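Local coordinates for niemann-Pick type C2 protein (Camponotus japonicus, PDB 3WEB) that binds oleic acid inside an immunoglobulin-like beta-sandwich and probably carries such lipids in the chemical communication of worker ants, at residues 14-20 / 35-41; 9-13 / 40-46. Numbering follows the deposited sequence.

How the interactions relate
Both contacts join the same two neighbours, strands 11-18 and 34-44, in the three-stranded antiparallel sheet completed by strand 91-99. Their centres lie about 16 Å apart along this strand pair, and M40 and K41 belong to both. In chain order, residues 9-13 lead into 14-20 and 35-41 into 40-46, so interaction 1 lies nearer the connection between the strands and interaction 2 at the opposite end, where strand 11-18 begins and strand 34-44 ends. A classic beta bulge (S14, D15 opposite K41) separates them. I18 and V38 of interaction 1 line the lipid pocket, whereas interaction 2 carries the same pairing beyond it, the side chain of M40 lying about 8 Å from the oleic acid.

Interaction 1 of 2, residues 14-20 / 35-41; sequences SDIIISS and EIHVSMK
In the immunoglobulin-like beta-sandwich of this ML-domain protein, strands 14-18 and 35-41 form part of the wall over the lipid pocket. They run antiparallel at 178°, with axes 4.7 Å apart at closest approach. I17 and S39 make a hydrogen-bonded pair (I17 N to S39 O 2.9 Å, S39 N to I17 O 2.8 Å), flanked by the non-hydrogen-bonded pairs I16-M40 and I18-V38, each with CA atoms 4.6 Å apart. A classic beta bulge sets S14 and D15 against K41: S14 N donates to K41 O at 2.8 Å and K41 N to D15 O at 2.9 Å. S14 has phi/psi -111/-33, against extended values in D15.

I16, I18, V38 and M40 face the sandwich interior, where I16 CD1 meets M40 CG at 3.5 Å and I18 CG2 meets I36 CG2 at 3.7 Å; I18 and V38 touch oleic acid. On the other face, water 1 donates to S39 OG at 2.7 Å, and S39 OG is also hydrogen-bonded to E92 OE2.

Beyond the strand end, S19 turns to -58/-31. Its N donates to H37 O at 2.9 Å, while its p rotamer (chi1 63°) brings S19 OG to accept from H37 N at 2.9 Å.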
loop_
_atom_site.group_PDB
_atom_site.type_symbol
_atom_site.label_atom_id
_atom_site.label_comp_id
_atom_site.label_asym_id
_atom_site.label_seq_id
_atom_site.Cartn_x
_atom_site.Cartn_y
_atom_site.Cartn_z
ATOM N N SER A 14 8.395 -7.608 -1.391
ATOM C CA SER A 14 9.133 -8.451 -0.462
ATOM C C SER A 14 8.880 -8.114 0.996
ATOM O O SER A 14 8.947 -8.993 1.853
ATOM C CB SER A 14 10.636 -8.361 -0.732
ATOM O OG SER A 14 11.136 -7.103 -0.320
ATOM N N ASP A 15 8.647 -6.838 1.277
ATOM C CA ASP A 15 8.466 -6.383 2.644
ATOM C C ASP A 15 7.619 -5.140 2.790
ATOM O O ASP A 15 7.826 -4.149 2.087
ATOM C CB ASP A 15 9.820 -6.144 3.284
ATOM C CG ASP A 15 10.062 -7.055 4.441
ATOM O OD1 ASP A 15 9.349 -6.895 5.454
ATOM O OD2 ASP A 15 10.958 -7.921 4.338
ATOM N N ILE A 16 6.672 -5.199 3.720
ATOM C CA ILE A 16 5.853 -4.044 4.079
ATOM C C ILE A 16 6.127 -3.708 5.535
ATOM O O ILE A 16 6.130 -4.601 6.377
ATOM C CB ILE A 16 4.342 -4.338 3.929
ATOM C CG1 ILE A 16 4.033 -5.040 2.596
ATOM C CG2 ILE A 16 3.513 -3.071 4.119
ATOM C CD1 ILE A 16 4.268 -4.203 1.353
ATOM N N ILE A 17 6.377 -2.430 5.823
ATOM C CA ILE A 17 6.531 -1.967 7.201
ATOM C C ILE A 17 5.546 -0.837 7.454
ATOM O O ILE A 17 5.510 0.138 6.708
ATOM C CB ILE A 17 7.960 -1.472 7.512
ATOM C CG1 ILE A 17 8.990 -2.557 7.196
ATOM C CG2 ILE A 17 8.079 -1.004 8.959
ATOM C CD1 ILE A 17 10.421 -2.051 7.141
ATOM N N ILE A 18 4.743 -0.989 8.500
ATOM C CA ILE A 18 3.839 0.068 8.940
ATOM C C ILE A 18 4.250 0.421 10.364
ATOM O O ILE A 18 4.271 -0.447 11.233
ATOM C CB ILE A 18 2.360 -0.356 8.871
ATOM C CG1 ILE A 18 1.980 -0.732 7.429
ATOM C CG2 ILE A 18 1.465 0.778 9.371
ATOM C CD1 ILE A 18 0.567 -1.260 7.269
ATOM N N SER A 19 4.565 1.692 10.585
ATOM C CA SER A 19 5.190 2.156 11.835
ATOM C C SER A 19 4.393 1.848 13.092
ATOM O O SER A 19 4.976 1.640 14.153
ATOM C CB SER A 19 5.480 3.660 11.771
ATOM O OG SER A 19 4.281 4.401 11.640
ATOM N N SER A 20 3.068 1.805 12.972
ATOM C CA SER A 20 2.200 1.652 14.137
ATOM C C SER A 20 1.937 0.196 14.524
ATOM O O SER A 20 1.330 -0.068 15.565
ATOM C CB SER A 20 0.868 2.366 13.885
ATOM O OG SER A 20 0.256 1.870 12.707
ATOM N N GLU A 35 0.923 10.231 13.170
ATOM C CA GLU A 35 1.518 10.017 11.854
ATOM C C GLU A 35 1.829 8.538 11.684
ATOM O O GLU A 35 2.399 7.906 12.578
ATOM C CB GLU A 35 2.805 10.827 11.692
ATOM C CG GLU A 35 2.598 12.301 11.380
ATOM C CD GLU A 35 3.876 12.994 10.936
ATOM O OE1 GLU A 35 4.985 12.531 11.296
ATOM O OE2 GLU A 35 3.771 14.008 10.217
ATOM N N ILE A 36 1.434 7.991 10.540
ATOM C CA ILE A 36 1.726 6.607 10.199
ATOM C C ILE A 36 2.740 6.631 9.063
ATOM O O ILE A 36 2.536 7.322 8.058
ATOM C CB ILE A 36 0.461 5.836 9.753
ATOM C CG1 ILE A 36 -0.697 6.017 10.752
ATOM C CG2 ILE A 36 0.768 4.359 9.512
ATOM C CD1 ILE A 36 -0.423 5.509 12.154
ATOM N N HIS A 37 3.836 5.903 9.246
ATOM C CA HIS A 37 4.844 5.762 8.202
ATOM C C HIS A 37 4.769 4.373 7.588
ATOM O O HIS A 37 4.840 3.369 8.290
ATOM C CB HIS A 37 6.235 6.030 8.768
ATOM C CG HIS A 37 6.295 7.237 9.651
ATOM N ND1 HIS A 37 6.144 8.520 9.168
ATOM C CD2 HIS A 37 6.468 7.355 10.988
ATOM C CE1 HIS A 37 6.236 9.378 10.170
ATOM N NE2 HIS A 37 6.430 8.696 11.285
ATOM N N VAL A 38 4.623 4.326 6.270
ATOM C CA VAL A 38 4.461 3.055 5.557
ATOM C C VAL A 38 5.600 2.919 4.562
ATOM O O VAL A 38 5.925 3.879 3.864
ATOM C CB VAL A 38 3.116 2.972 4.808
ATOM C CG1 VAL A 38 2.990 1.653 4.042
ATOM C CG2 VAL A 38 1.948 3.143 5.768
ATOM N N SER A 39 6.211 1.738 4.523
ATOM C CA SER A 39 7.245 1.415 3.545
ATOM C C SER A 39 6.881 0.127 2.809
ATOM O O SER A 39 6.370 -0.813 3.416
ATOM C CB SER A 39 8.607 1.232 4.236
ATOM O OG SER A 39 9.572 0.711 3.329
ATOM N N MET A 40 7.142 0.087 1.503
ATOM C CA MET A 40 7.036 -1.162 0.741
ATOM C C MET A 40 8.260 -1.355 -0.137
ATOM O O MET A 40 8.597 -0.464 -0.912
ATOM C CB MET A 40 5.778 -1.177 -0.138
ATOM C CG MET A 40 5.776 -2.309 -1.163
ATOM S SD MET A 40 4.206 -2.578 -2.023
ATOM C CE MET A 40 4.144 -1.119 -3.051
ATOM N N LYS A 41 8.914 -2.510 0.002
ATOM C CA LYS A 41 9.979 -2.919 -0.921
ATOM C C LYS A 41 9.375 -3.803 -1.994
ATOM O O LYS A 41 8.745 -4.821 -1.689
ATOM C CB LYS A 41 11.084 -3.680 -0.193
ATOM C CG LYS A 41 11.735 -2.891 0.930
ATOM C CD LYS A 41 12.730 -3.764 1.671
ATOM C CE LYS A 41 13.181 -3.102 2.959
ATOM N NZ LYS A 41 14.193 -3.949 3.650
HETATM O O HOH W 1 9.726 -1.987 3.748
HETATM O O HOH W 2 13.171 -6.252 4.400
HETATM O O HOH W 3 3.540 5.245 14.037
#

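Interaction 2 of 2, residues 9-13 / 40-46; sequences EVGKF and MKFTPSV
Three backbone hydrogen bonds fix the pairing of residues 9-13 with 40-46: S45 N donates to V10 O at 2.8 Å, T43 N to K12 O at 2.9 Å and K12 N to T43 O at 3.0 Å. The last two define K12-T43 as a hydrogen-bonded antiparallel pair, CA atoms 5.4 Å apart, between the non-hydrogen-bonded pairs G11-P44 and F13-F42, each with its two CA atoms 4.0 Å apart. Strands 11-13 and 40-44 run at 161°, with a closest axis approach of 4.6 Å.

At the open end, water 4 lies 2.6 Å from S45 OG and donates to E9 O at 3.2 Å, linking the loops. G11 is fully extended (177/-173) and sits close to the partner backbone: an ideal CB would clash with T43 O at 2.9 Å.

Packing follows on the face of F13 and F42, both in p rotamers (chi1 65° and 72°). Their CB atoms meet at 4.0 Å before the rings diverge, and the F42 ring stacks edge-to-face with F114. M40 SD is 4.0 Å from F13 CB and 5.4 Å from the F13 ring centroid, an oblique Met-aromatic contact. Further out, V10 CB meets V46 CG2 at 3.8 Å, and V10 also packs on I122 of strand 121-131 in the facing sheet. This is antiparallel pairing of the edge strand 11-18 with the central strand 34-44 at one end of an immunoglobulin-like beta-sandwich.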
loop_
_atom_site.group_PDB
_atom_site.type_symbol
_atom_site.label_atom_id
_atom_site.label_comp_id
_atom_site.label_asym_id
_atom_site.label_seq_id
_atom_site.Cartn_x
_atom_site.Cartn_y
_atom_site.Cartn_z
ATOM N N GLU A 9 0.510 -9.209 -11.551
ATOM C CA GLU A 9 0.996 -9.863 -12.759
ATOM C C GLU A 9 2.288 -9.275 -13.332
ATOM O O GLU A 9 2.937 -9.907 -14.173
ATOM C CB GLU A 9 -0.099 -9.927 -13.831
ATOM C CG GLU A 9 -0.501 -8.574 -14.400
ATOM C CD GLU A 9 -1.348 -8.681 -15.656
ATOM O OE1 GLU A 9 -1.056 -9.548 -16.511
ATOM O OE2 GLU A 9 -2.299 -7.882 -15.793
ATOM N N VAL A 10 2.664 -8.071 -12.896
ATOM C CA VAL A 10 3.889 -7.441 -13.410
ATOM C C VAL A 10 4.866 -7.020 -12.307
ATOM O O VAL A 10 5.686 -6.110 -12.479
ATOM C CB VAL A 10 3.624 -6.287 -14.420
ATOM C CG1 VAL A 10 3.026 -6.827 -15.710
ATOM C CG2 VAL A 10 2.744 -5.197 -13.817
ATOM N N GLY A 11 4.789 -7.715 -11.181
ATOM C CA GLY A 11 5.749 -7.482 -10.112
ATOM C C GLY A 11 5.475 -8.291 -8.875
ATOM O O GLY A 11 4.593 -9.160 -8.863
ATOM N N LYS A 12 6.240 -7.989 -7.836
ATOM C CA LYS A 12 6.106 -8.620 -6.526
ATOM C C LYS A 12 6.539 -7.630 -5.462
ATOM O O LYS A 12 7.191 -6.634 -5.770
ATOM C CB LYS A 12 6.963 -9.891 -6.448
ATOM C CG LYS A 12 8.457 -9.647 -6.629
ATOM C CD LYS A 12 9.240 -10.930 -6.839
ATOM C CE LYS A 12 10.681 -10.627 -7.221
ATOM N NZ LYS A 12 11.540 -11.847 -7.178
ATOM N N PHE A 13 6.157 -7.887 -4.214
ATOM C CA PHE A 13 6.714 -7.138 -3.076
ATOM C C PHE A 13 7.396 -8.104 -2.121
ATOM O O PHE A 13 7.023 -9.279 -2.045
ATOM C CB PHE A 13 5.646 -6.304 -2.354
ATOM C CG PHE A 13 4.574 -7.120 -1.686
ATOM C CD1 PHE A 13 3.429 -7.489 -2.387
ATOM C CD2 PHE A 13 4.692 -7.496 -0.346
ATOM C CE1 PHE A 13 2.437 -8.240 -1.771
ATOM C CE2 PHE A 13 3.698 -8.245 0.276
ATOM C CZ PHE A 13 2.573 -8.619 -0.440
ATOM N N MET A 40 7.142 0.087 1.503
ATOM C CA MET A 40 7.036 -1.162 0.741
ATOM C C MET A 40 8.260 -1.355 -0.137
ATOM O O MET A 40 8.597 -0.464 -0.912
ATOM C CB MET A 40 5.778 -1.177 -0.138
ATOM C CG MET A 40 5.776 -2.309 -1.163
ATOM S SD MET A 40 4.206 -2.578 -2.023
ATOM C CE MET A 40 4.144 -1.119 -3.051
ATOM N N LYS A 41 8.914 -2.510 0.002
ATOM C CA LYS A 41 9.979 -2.919 -0.921
ATOM C C LYS A 41 9.375 -3.803 -1.994
ATOM O O LYS A 41 8.745 -4.821 -1.689
ATOM C CB LYS A 41 11.084 -3.680 -0.193
ATOM C CG LYS A 41 11.735 -2.891 0.930
ATOM C CD LYS A 41 12.730 -3.764 1.671
ATOM C CE LYS A 41 13.181 -3.102 2.959
ATOM N NZ LYS A 41 14.193 -3.949 3.650
ATOM N N PHE A 42 9.546 -3.390 -3.244
ATOM C CA PHE A 42 8.924 -4.100 -4.353
ATOM C C PHE A 42 9.790 -4.111 -5.609
ATOM O O PHE A 42 10.701 -3.292 -5.766
ATOM C CB PHE A 42 7.514 -3.550 -4.634
ATOM C CG PHE A 42 7.491 -2.186 -5.277
ATOM C CD1 PHE A 42 7.775 -1.036 -4.533
ATOM C CD2 PHE A 42 7.158 -2.049 -6.621
ATOM C CE1 PHE A 42 7.741 0.223 -5.120
ATOM C CE2 PHE A 42 7.113 -0.791 -7.213
ATOM C CZ PHE A 42 7.416 0.343 -6.467
ATOM N N THR A 43 9.475 -5.046 -6.494
ATOM C CA THR A 43 10.223 -5.257 -7.721
ATOM C C THR A 43 9.271 -5.480 -8.902
ATOM O O THR A 43 8.552 -6.485 -8.927
ATOM C CB THR A 43 11.135 -6.501 -7.613
ATOM O OG1 THR A 43 11.935 -6.429 -6.424
ATOM C CG2 THR A 43 12.049 -6.599 -8.821
ATOM N N PRO A 44 9.281 -4.562 -9.888
ATOM C CA PRO A 44 8.516 -4.798 -11.122
ATOM C C PRO A 44 9.226 -5.850 -11.979
ATOM O O PRO A 44 10.466 -5.932 -11.957
ATOM C CB PRO A 44 8.541 -3.430 -11.820
ATOM C CG PRO A 44 9.820 -2.791 -11.354
ATOM C CD PRO A 44 10.089 -3.326 -9.960
ATOM N N SER A 45 8.463 -6.658 -12.712
ATOM C CA SER A 45 9.056 -7.690 -13.568
ATOM C C SER A 45 9.194 -7.200 -15.010
ATOM O O SER A 45 9.700 -7.924 -15.879
ATOM C CB SER A 45 8.238 -8.980 -13.515
ATOM O OG SER A 45 6.893 -8.742 -13.886
ATOM N N VAL A 46 8.720 -5.977 -15.243
ATOM C CA VAL A 46 8.830 -5.270 -16.517
ATOM C C VAL A 46 9.216 -3.815 -16.252
ATOM O O VAL A 46 9.118 -3.342 -15.119
ATOM C CB VAL A 46 7.499 -5.297 -17.308
ATOM C CG1 VAL A 46 7.132 -6.722 -17.720
ATOM C CG2 VAL A 46 6.370 -4.639 -16.519
HETATM O O HOH W 4 5.459 -9.387 -16.013
HETATM O O HOH W 5 5.732 -11.094 -12.662
#